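Local coordinates for Lmo1076 protein (Listeria monocytogenes serovar 1/2a, PDB 5JQC) that is a putative secreted autolysin of the cell wall, possibly with amidase activity, represented here by a fragment of three SH3-like GW domains, at residues N118-E123 / K131-T136; G155-Q160 / L171-F176; K229-A234 / W241-V246. All blocks are in the same frame, centred on the assembly; numbering follows the deposited sequence.

Contact 1: residues N118-E123 / K131-T136; sequences NGLWSE and KKLATT
The indole of Trp121 carries the side chain of Lys132 over one face. Lys132 CB lies 4.1 Å from the centroid of the six-membered ring, 18° off the ring normal. This is a CH-pi contact. Farther out on the lysine side chain, CD and CE meet CZ2 of the indole, and Lys132 CE also touches CA of Gly119 at 3.9 Å. The two side chains cross obliquely. Leu120 points to the face opposite Trp121, beside Ala134. Its CG meets CB of the bulge residue Leu133 at 4.1 Å. Leu120 also touches Ile168 and Tyr140 of the same GW domain.

The pair holds a classic beta bulge, with Leu133 and Ala134 both facing Leu120. Leu133 N donates to Leu120 O at 2.7 Å. The bond from Ala134 N to Leu120 O is weak, at 3.4 Å. Leu120 N donates to Ala134 O at 3.2 Å, and Ser122 N to Lys131 O at 2.8 Å. Ser122 OG stands between its own backbone N and carbonyl carbon (chi1 68°) and accepts from Lys131 N at 2.9 Å.

All these cross-strand hydrogen bonds have backbone donors. Where the pairing ends, the Ser122 hydroxyl oxygen stands in for a backbone acceptor.

Contact 2: residues G155-Q160 / L171-F176; sequences GRTYYQ and LDARAF. With SO4 (sulfate ion), chain E.
Tyr159 and Leu171 pair in the hairpin of strands 156-163 and 166-172, part of the SH3-like barrel of the middle GW domain. After Asp172 the chain enters the short 3-10 turn 173-175, which in SH3 folds leads into the last strand.

Tyr159 N donates to Leu171 O at 2.7 Å, and Leu171 N returns a bond to Tyr159 O at 2.8 Å. Ala173 N reaches Thr157 O at 2.9 Å, so the pairing runs into the start of the turn.

The Tyr159 ring has the methyl of Ala173 over one face, with CB 3.6 Å from the centroid. The ring's CD2 edge points at the face of Phe176. This is an edge-to-face pair with the planes at 64°. Phe161 and Phe176 also form an edge-to-face pair, and Ile147 touches both Tyr159 and Phe176.

The side chains of Tyr158 and Asp172 lie on the other face of the sheet. Asp172 CG is anti to its backbone N (chi1 -169°), beside the carbonyl carbon. From there OD1 accepts the backbone N-H of Arg174, closing an Asx turn. A water links OD1 to Thr157 N. Arg174 grips the carboxylate side-on, NE to OD1 at 2.9 Å and NH2 to OD2 at 2.7 Å. Both bonds lie in the guanidinium plane but meet the oxygens from above the carboxylate plane.

The salt bridge probably fixes the guanidinium, which also bonds a sulfate ion, probably from the crystallisation liquor. Sulfate O1 lies over one face of the Arg156 guanidinium and accepts from Arg174 NH2 at 2.9 Å.

Contact 3: residues K229-A234 / W241-V246; sequences KVIKQA and WYQFQV
Lys232 and Gln243 pair at a classic beta bulge in the hairpin of strands 226-236 and 239-246. The hairpin belongs to the third SH3-like GW domain. Ile231 and Lys232 both face Gln243. Ile231 N donates to Gln243 O at 2.9 Å, and Gln243 N donates to Lys232 O, also at 2.9 Å.

Backbone groups are paired on both flanks of the bulge. Ala234 N reaches Trp241 O at 3.0 Å, and Trp241 N reaches Ala234 O at 2.8 Å. At the other end Lys229 N bonds Gln245 O at 3.0 Å, while the return bond from Gln245 N to Lys229 O is weak.

Several side-chain donors find acceptors on neighbouring parts of the domain. Lys229 NZ bonds the side-chain oxygens of Asn189 and Asn191. Gln233 NE2 bonds Ser186 OG, and Trp241 NE1 bonds Thr236 OG1.

On the face of Val230 and Tyr242, the CG1 methyl of Val230 presses on Tyr242 CB at 3.5 Å. Trp190 meets the Tyr242 ring edge-to-face.

On the opposite face the Lys232 and Gln243 side chains run alongside each other in the same direction. Lys232 bends at chi3 and chi4, and its NZ meets a lone pair of Gln243 OE1, in the amide plane, at 3.0 Å.

From the N terminus, the chain passes through a first GW domain before any of the contacts. In the second domain, contact 1 closes the loop 124-130. Contact 2 follows there and closes 161-170. It also brings the turn 173-175 and the start of the last strand against strand 156-163. Contact 3, in the third domain, joins strands 226-236 and 239-246 and closes 235-240. The three are in series; none nests in or crosses another. Contacts 1 and 2 touch: Asn118 and Gly119 pack on Leu171, Asp172 and Ala175. Backbone hydrogen bonding of Trp121 with Trp170 also ties the small hairpin to strand 166-172. Contact 3 stands apart, its nearest atoms about 18 Å from those of contact 2.

Contact 1: residues N118-E123 / K131-T136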
loop_
_atom_site.group_PDB
_atom_site.type_symbol
_atom_site.label_atom_id
_atom_site.label_comp_id
_atom_site.label_asym_id
_atom_site.label_seq_id
_atom_site.Cartn_x
_atom_site.Cartn_y
_atom_site.Cartn_z
ATOM N N ASN A 118 -0.007 -6.905 -12.938
ATOM C CA ASN A 118 0.636 -5.871 -12.144
ATOM C C ASN A 118 2.005 -6.362 -11.706
ATOM O O ASN A 118 2.172 -7.535 -11.358
ATOM C CB ASN A 118 -0.171 -5.505 -10.883
ATOM C CG ASN A 118 -1.368 -4.658 -11.195
ATOM O OD1 ASN A 118 -1.234 -3.445 -11.430
ATOM N ND2 ASN A 118 -2.545 -5.283 -11.254
ATOM N N GLY A 119 2.968 -5.450 -11.686
ATOM C CA GLY A 119 4.275 -5.776 -11.164
ATOM C C GLY A 119 4.259 -5.941 -9.659
ATOM O O GLY A 119 3.314 -5.568 -8.963
ATOM N N LEU A 120 5.338 -6.501 -9.140
ATOM C CA LEU A 120 5.413 -6.870 -7.738
ATOM C C LEU A 120 6.648 -6.216 -7.145
ATOM O O LEU A 120 7.764 -6.490 -7.589
ATOM C CB LEU A 120 5.459 -8.392 -7.580
ATOM C CG LEU A 120 5.754 -8.914 -6.171
ATOM C CD1 LEU A 120 4.816 -8.306 -5.127
ATOM C CD2 LEU A 120 5.638 -10.426 -6.156
ATOM N N TRP A 121 6.453 -5.387 -6.121
ATOM C CA TRP A 121 7.482 -4.452 -5.703
ATOM C C TRP A 121 7.855 -4.677 -4.252
ATOM O O TRP A 121 7.040 -5.155 -3.456
ATOM C CB TRP A 121 7.020 -3.003 -5.884
ATOM C CG TRP A 121 6.701 -2.647 -7.307
ATOM C CD1 TRP A 121 5.509 -2.832 -7.955
ATOM C CD2 TRP A 121 7.582 -2.036 -8.257
ATOM N NE1 TRP A 121 5.600 -2.378 -9.249
ATOM C CE2 TRP A 121 6.862 -1.882 -9.459
ATOM C CE3 TRP A 121 8.911 -1.611 -8.210
ATOM C CZ2 TRP A 121 7.427 -1.312 -10.600
ATOM C CZ3 TRP A 121 9.468 -1.052 -9.341
ATOM C CH2 TRP A 121 8.727 -0.906 -10.520
ATOM N N SER A 122 9.089 -4.282 -3.907
ATOM C CA SER A 122 9.556 -4.348 -2.522
ATOM C C SER A 122 9.238 -3.091 -1.723
ATOM O O SER A 122 9.264 -3.127 -0.487
ATOM C CB SER A 122 11.066 -4.599 -2.476
ATOM O OG SER A 122 11.786 -3.482 -2.966
ATOM N N GLU A 123 8.963 -1.977 -2.392
ATOM C CA GLU A 123 8.404 -0.797 -1.748
ATOM C C GLU A 123 7.402 -0.187 -2.711
ATOM O O GLU A 123 7.312 -0.589 -3.875
ATOM C CB GLU A 123 9.481 0.238 -1.385
ATOM C CG GLU A 123 10.674 -0.312 -0.642
ATOM C CD GLU A 123 10.397 -0.501 0.821
ATOM O OE1 GLU A 123 9.347 -0.003 1.295
ATOM O OE2 GLU A 123 11.234 -1.138 1.493
ATOM N N LYS A 131 12.338 -2.006 -5.395
ATOM C CA LYS A 131 12.809 -2.890 -6.455
ATOM C C LYS A 131 11.653 -3.740 -6.954
ATOM O O LYS A 131 10.755 -4.105 -6.187
ATOM C CB LYS A 131 13.932 -3.832 -5.980
ATOM C CG LYS A 131 15.120 -3.124 -5.350
ATOM C CD LYS A 131 16.202 -4.110 -4.901
ATOM C CE LYS A 131 17.503 -3.377 -4.550
ATOM N NZ LYS A 131 18.004 -2.555 -5.703
ATOM N N LYS A 132 11.679 -4.057 -8.244
ATOM C CA LYS A 132 10.670 -4.924 -8.847
ATOM C C LYS A 132 11.082 -6.372 -8.627
ATOM O O LYS A 132 12.031 -6.847 -9.256
ATOM C CB LYS A 132 10.510 -4.639 -10.332
ATOM C CG LYS A 132 9.201 -5.120 -10.922
ATOM C CD LYS A 132 9.048 -4.564 -12.327
ATOM C CE LYS A 132 7.627 -4.666 -12.849
ATOM N NZ LYS A 132 7.488 -3.832 -14.090
ATOM N N LEU A 133 10.351 -7.066 -7.741
ATOM C CA LEU A 133 10.633 -8.464 -7.404
ATOM C C LEU A 133 10.239 -9.422 -8.515
ATOM O O LEU A 133 10.910 -10.440 -8.724
ATOM C CB LEU A 133 9.896 -8.849 -6.126
ATOM C CG LEU A 133 10.172 -7.864 -5.006
ATOM C CD1 LEU A 133 9.418 -8.262 -3.747
ATOM C CD2 LEU A 133 11.665 -7.818 -4.758
ATOM N N ALA A 134 9.153 -9.145 -9.222
ATOM C CA ALA A 134 8.763 -10.010 -10.319
ATOM C C ALA A 134 8.018 -9.163 -11.326
ATOM O O ALA A 134 7.409 -8.150 -10.973
ATOM C CB ALA A 134 7.906 -11.190 -9.845
ATOM N N THR A 135 8.106 -9.564 -12.590
ATOM C CA THR A 135 7.486 -8.773 -13.643
ATOM C C THR A 135 5.986 -8.666 -13.423
ATOM O O THR A 135 5.394 -7.591 -13.602
ATOM C CB THR A 135 7.803 -9.382 -15.001
ATOM O OG1 THR A 135 9.208 -9.248 -15.236
ATOM C CG2 THR A 135 7.031 -8.660 -16.100
ATOM N N THR A 136 5.361 -9.765 -13.014
ATOM C CA THR A 136 4.007 -9.746 -12.497
ATOM C C THR A 136 4.010 -10.374 -11.115
ATOM O O THR A 136 5.008 -10.949 -10.670
ATOM C CB THR A 136 3.026 -10.491 -13.407
ATOM O OG1 THR A 136 3.280 -11.897 -13.324
ATOM C CG2 THR A 136 3.212 -10.032 -14.856
#

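Contact 2: residues G155-Q160 / L171-F176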
loop_
_atom_site.group_PDB
_atom_site.type_symbol
_atom_site.label_atom_id
_atom_site.label_comp_id
_atom_site.label_asym_id
_atom_site.label_seq_id
_atom_site.Cartn_x
_atom_site.Cartn_y
_atom_site.Cartn_z
ATOM N N GLY A 155 -0.948 9.019 -7.845
ATOM C CA GLY A 155 -2.373 8.790 -7.870
ATOM C C GLY A 155 -2.794 7.343 -7.787
ATOM O O GLY A 155 -3.998 7.060 -7.897
ATOM N N ARG A 156 -1.860 6.416 -7.571
ATOM C CA ARG A 156 -2.193 5.005 -7.419
ATOM C C ARG A 156 -1.925 4.537 -5.992
ATOM O O ARG A 156 -0.979 4.992 -5.339
ATOM C CB ARG A 156 -1.409 4.135 -8.411
ATOM C CG ARG A 156 -1.743 4.385 -9.862
ATOM C CD ARG A 156 -0.449 4.758 -10.607
ATOM N NE ARG A 156 -0.671 5.595 -11.790
ATOM C CZ ARG A 156 0.171 5.674 -12.822
ATOM N NH1 ARG A 156 -0.106 6.463 -13.857
ATOM N NH2 ARG A 156 1.285 4.942 -12.834
ATOM N N THR A 157 -2.765 3.625 -5.514
ATOM C CA THR A 157 -2.634 3.041 -4.186
ATOM C C THR A 157 -2.013 1.654 -4.295
ATOM O O THR A 157 -2.407 0.852 -5.151
ATOM C CB THR A 157 -3.999 2.957 -3.506
ATOM O OG1 THR A 157 -4.644 4.231 -3.590
ATOM C CG2 THR A 157 -3.854 2.576 -2.050
ATOM N N TYR A 158 -1.039 1.389 -3.434
ATOM C CA TYR A 158 -0.303 0.137 -3.399
ATOM C C TYR A 158 -0.470 -0.504 -2.031
ATOM O O TYR A 158 -0.213 0.139 -1.008
ATOM C CB TYR A 158 1.172 0.379 -3.672
ATOM C CG TYR A 158 1.409 0.852 -5.085
ATOM C CD1 TYR A 158 1.473 -0.058 -6.125
ATOM C CD2 TYR A 158 1.531 2.207 -5.383
ATOM C CE1 TYR A 158 1.666 0.342 -7.419
ATOM C CE2 TYR A 158 1.733 2.629 -6.698
ATOM C CZ TYR A 158 1.797 1.683 -7.706
ATOM O OH TYR A 158 1.988 2.065 -9.013
ATOM N N TYR A 159 -0.877 -1.766 -2.013
ATOM C CA TYR A 159 -1.038 -2.516 -0.767
ATOM C C TYR A 159 0.193 -3.358 -0.506
ATOM O O TYR A 159 0.667 -4.059 -1.407
ATOM C CB TYR A 159 -2.233 -3.453 -0.833
ATOM C CG TYR A 159 -3.547 -2.784 -0.706
ATOM C CD1 TYR A 159 -3.659 -1.534 -0.124
ATOM C CD2 TYR A 159 -4.688 -3.412 -1.161
ATOM C CE1 TYR A 159 -4.891 -0.924 -0.011
ATOM C CE2 TYR A 159 -5.917 -2.825 -1.054
ATOM C CZ TYR A 159 -6.022 -1.584 -0.473
ATOM O OH TYR A 159 -7.265 -0.998 -0.369
ATOM N N GLN A 160 0.681 -3.327 0.724
ATOM C CA GLN A 160 1.637 -4.324 1.178
ATOM C C GLN A 160 0.852 -5.516 1.709
ATOM O O GLN A 160 -0.128 -5.340 2.440
ATOM C CB GLN A 160 2.552 -3.745 2.257
ATOM C CG GLN A 160 3.730 -4.643 2.556
ATOM C CD GLN A 160 4.587 -4.128 3.670
ATOM O OE1 GLN A 160 4.094 -3.502 4.604
ATOM N NE2 GLN A 160 5.889 -4.377 3.579
ATOM N N LEU A 171 1.690 -4.377 -4.031
ATOM C CA LEU A 171 0.935 -4.662 -5.234
ATOM C C LEU A 171 -0.172 -3.630 -5.343
ATOM O O LEU A 171 -0.730 -3.204 -4.330
ATOM C CB LEU A 171 0.372 -6.094 -5.175
ATOM C CG LEU A 171 -0.435 -6.610 -6.363
ATOM C CD1 LEU A 171 0.432 -6.640 -7.590
ATOM C CD2 LEU A 171 -1.007 -8.001 -6.068
ATOM N N ASP A 172 -0.471 -3.208 -6.562
ATOM C CA ASP A 172 -1.496 -2.190 -6.739
ATOM C C ASP A 172 -2.820 -2.681 -6.154
ATOM O O ASP A 172 -3.237 -3.816 -6.380
ATOM C CB ASP A 172 -1.631 -1.844 -8.222
ATOM C CG ASP A 172 -2.491 -0.605 -8.480
ATOM O OD1 ASP A 172 -3.716 -0.655 -8.210
ATOM O OD2 ASP A 172 -1.957 0.396 -9.029
ATOM N N ALA A 173 -3.455 -1.824 -5.354
ATOM C CA ALA A 173 -4.716 -2.172 -4.705
ATOM C C ALA A 173 -5.787 -2.644 -5.685
ATOM O O ALA A 173 -6.701 -3.373 -5.279
ATOM C CB ALA A 173 -5.225 -0.961 -3.931
ATOM N N ARG A 174 -5.713 -2.215 -6.949
ATOM C CA ARG A 174 -6.656 -2.671 -7.970
ATOM C C ARG A 174 -6.515 -4.151 -8.286
ATOM O O ARG A 174 -7.424 -4.726 -8.907
ATOM C CB ARG A 174 -6.481 -1.872 -9.254
ATOM C CG ARG A 174 -6.989 -0.469 -9.182
ATOM C CD ARG A 174 -6.553 0.300 -10.425
ATOM N NE ARG A 174 -5.108 0.533 -10.426
ATOM C CZ ARG A 174 -4.463 1.214 -11.373
ATOM N NH1 ARG A 174 -5.143 1.703 -12.405
ATOM N NH2 ARG A 174 -3.145 1.389 -11.301
ATOM N N ALA A 175 -5.410 -4.776 -7.861
ATOM C CA ALA A 175 -5.190 -6.203 -8.040
ATOM C C ALA A 175 -5.927 -7.064 -7.018
ATOM O O ALA A 175 -6.018 -8.280 -7.217
ATOM C CB ALA A 175 -3.689 -6.506 -7.960
ATOM N N PHE A 176 -6.438 -6.479 -5.929
ATOM C CA PHE A 176 -7.077 -7.223 -4.852
ATOM C C PHE A 176 -8.593 -7.091 -4.899
ATOM O O PHE A 176 -9.134 -6.029 -5.220
ATOM C CB PHE A 176 -6.636 -6.735 -3.483
ATOM C CG PHE A 176 -5.176 -6.821 -3.233
ATOM C CD1 PHE A 176 -4.312 -5.904 -3.800
ATOM C CD2 PHE A 176 -4.671 -7.766 -2.350
ATOM C CE1 PHE A 176 -2.961 -5.948 -3.529
ATOM C CE2 PHE A 176 -3.319 -7.818 -2.068
ATOM C CZ PHE A 176 -2.462 -6.909 -2.659
HETATM S S SO4 E . -2.363 2.948 -14.561
HETATM O O1 SO4 E . -2.398 3.492 -13.214
HETATM O O2 SO4 E . -1.729 1.619 -14.548
HETATM O O3 SO4 E . -3.743 2.782 -15.066
HETATM O O4 SO4 E . -1.615 3.833 -15.462
HETATM O O HOH W 1 -4.443 2.044 -7.423
HETATM O O HOH W 2 -0.070 0.488 -10.604
#

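Contact 3: residues K229-A234 / W241-V246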
loop_
_atom_site.group_PDB
_atom_site.type_symbol
_atom_site.label_atom_id
_atom_site.label_comp_id
_atom_site.label_asym_id
_atom_site.label_seq_id
_atom_site.Cartn_x
_atom_site.Cartn_y
_atom_site.Cartn_z
ATOM N N LYS A 229 -35.537 -22.049 10.640
ATOM C CA LYS A 229 -34.986 -21.679 11.937
ATOM C C LYS A 229 -33.734 -20.834 11.725
ATOM O O LYS A 229 -32.717 -21.344 11.241
ATOM C CB LYS A 229 -34.663 -22.923 12.749
ATOM C CG LYS A 229 -34.439 -22.631 14.184
ATOM C CD LYS A 229 -34.554 -23.909 14.956
ATOM C CE LYS A 229 -34.851 -23.610 16.392
ATOM N NZ LYS A 229 -35.937 -22.590 16.480
ATOM N N VAL A 230 -33.802 -19.557 12.094
ATOM C CA VAL A 230 -32.650 -18.663 12.018
ATOM C C VAL A 230 -31.824 -18.815 13.293
ATOM O O VAL A 230 -32.281 -18.450 14.382
ATOM C CB VAL A 230 -33.099 -17.208 11.824
ATOM C CG1 VAL A 230 -31.891 -16.299 11.655
ATOM C CG2 VAL A 230 -34.036 -17.092 10.631
ATOM N N ILE A 231 -30.603 -19.351 13.158
ATOM C CA ILE A 231 -29.735 -19.583 14.315
ATOM C C ILE A 231 -28.654 -18.514 14.507
ATOM O O ILE A 231 -28.142 -18.372 15.626
ATOM C CB ILE A 231 -29.072 -20.978 14.248
ATOM C CG1 ILE A 231 -28.150 -21.087 13.031
ATOM C CG2 ILE A 231 -30.131 -22.082 14.231
ATOM C CD1 ILE A 231 -27.503 -22.450 12.840
ATOM N N LYS A 232 -28.285 -17.767 13.463
ATOM C CA LYS A 232 -27.283 -16.716 13.601
ATOM C C LYS A 232 -27.664 -15.526 12.741
ATOM O O LYS A 232 -28.308 -15.680 11.700
ATOM C CB LYS A 232 -25.876 -17.179 13.186
ATOM C CG LYS A 232 -25.254 -18.240 14.082
ATOM C CD LYS A 232 -23.730 -18.121 14.106
ATOM C CE LYS A 232 -23.038 -19.251 13.351
ATOM N NZ LYS A 232 -23.477 -20.587 13.851
ATOM N N GLN A 233 -27.237 -14.343 13.167
ATOM C CA GLN A 233 -27.311 -13.150 12.337
ATOM C C GLN A 233 -25.949 -12.468 12.292
ATOM O O GLN A 233 -25.176 -12.495 13.261
ATOM C CB GLN A 233 -28.364 -12.160 12.837
ATOM C CG GLN A 233 -27.911 -11.336 14.021
ATOM C CD GLN A 233 -28.945 -10.323 14.447
ATOM O OE1 GLN A 233 -29.847 -9.968 13.678
ATOM N NE2 GLN A 233 -28.829 -9.855 15.680
ATOM N N ALA A 234 -25.663 -11.853 11.143
ATOM C CA ALA A 234 -24.396 -11.177 10.904
ATOM C C ALA A 234 -24.646 -9.923 10.074
ATOM O O ALA A 234 -25.511 -9.908 9.190
ATOM C CB ALA A 234 -23.399 -12.101 10.191
ATOM N N TRP A 241 -27.391 -10.723 7.224
ATOM C CA TRP A 241 -27.485 -12.093 6.748
ATOM C C TRP A 241 -27.960 -12.986 7.889
ATOM O O TRP A 241 -27.558 -12.806 9.043
ATOM C CB TRP A 241 -26.116 -12.529 6.205
ATOM C CG TRP A 241 -25.496 -11.400 5.365
ATOM C CD1 TRP A 241 -24.693 -10.370 5.811
ATOM C CD2 TRP A 241 -25.693 -11.165 3.966
ATOM N NE1 TRP A 241 -24.370 -9.530 4.767
ATOM C CE2 TRP A 241 -24.966 -9.998 3.628
ATOM C CE3 TRP A 241 -26.400 -11.837 2.963
ATOM C CZ2 TRP A 241 -24.926 -9.494 2.337
ATOM C CZ3 TRP A 241 -26.355 -11.335 1.674
ATOM C CH2 TRP A 241 -25.627 -10.172 1.375
ATOM N N TYR A 242 -28.845 -13.920 7.571
ATOM C CA TYR A 242 -29.347 -14.885 8.539
ATOM C C TYR A 242 -28.814 -16.260 8.173
ATOM O O TYR A 242 -28.875 -16.654 7.009
ATOM C CB TYR A 242 -30.879 -14.906 8.560
ATOM C CG TYR A 242 -31.487 -13.689 9.196
ATOM C CD1 TYR A 242 -30.701 -12.822 9.927
ATOM C CD2 TYR A 242 -32.844 -13.411 9.076
ATOM C CE1 TYR A 242 -31.231 -11.710 10.528
ATOM C CE2 TYR A 242 -33.389 -12.284 9.675
ATOM C CZ TYR A 242 -32.572 -11.439 10.401
ATOM O OH TYR A 242 -33.074 -10.314 11.020
ATOM N N GLN A 243 -28.289 -16.986 9.155
ATOM C CA GLN A 243 -27.976 -18.394 8.956
ATOM C C GLN A 243 -29.215 -19.181 9.364
ATOM O O GLN A 243 -29.741 -18.975 10.461
ATOM C CB GLN A 243 -26.745 -18.818 9.761
ATOM C CG GLN A 243 -26.137 -20.140 9.264
ATOM C CD GLN A 243 -25.004 -20.648 10.146
ATOM O OE1 GLN A 243 -25.073 -20.559 11.369
ATOM N NE2 GLN A 243 -23.959 -21.186 9.530
ATOM N N PHE A 244 -29.717 -20.036 8.472
ATOM C CA PHE A 244 -30.999 -20.677 8.721
ATOM C C PHE A 244 -30.896 -22.192 8.569
ATOM O O PHE A 244 -29.925 -22.732 8.025
ATOM C CB PHE A 244 -32.103 -20.099 7.815
ATOM C CG PHE A 244 -31.948 -20.423 6.344
ATOM C CD1 PHE A 244 -31.189 -19.608 5.516
ATOM C CD2 PHE A 244 -32.596 -21.520 5.783
ATOM C CE1 PHE A 244 -31.051 -19.897 4.161
ATOM C CE2 PHE A 244 -32.469 -21.813 4.425
ATOM C CZ PHE A 244 -31.695 -21.000 3.615
ATOM N N GLN A 245 -31.928 -22.872 9.079
ATOM C CA GLN A 245 -32.004 -24.328 9.100
ATOM C C GLN A 245 -33.357 -24.803 8.589
ATOM O O GLN A 245 -34.401 -24.228 8.920
ATOM C CB GLN A 245 -31.801 -24.882 10.512
ATOM C CG GLN A 245 -30.415 -24.723 11.072
ATOM C CD GLN A 245 -30.301 -25.356 12.443
ATOM O OE1 GLN A 245 -31.278 -25.414 13.200
ATOM N NE2 GLN A 245 -29.111 -25.850 12.769
ATOM N N VAL A 246 -33.331 -25.855 7.785
ATOM C CA VAL A 246 -34.523 -26.622 7.451
ATOM C C VAL A 246 -34.234 -28.071 7.813
ATOM O O VAL A 246 -33.088 -28.525 7.705
ATOM C CB VAL A 246 -34.926 -26.484 5.967
ATOM C CG1 VAL A 246 -35.016 -25.015 5.579
ATOM C CG2 VAL A 246 -33.958 -27.235 5.056
#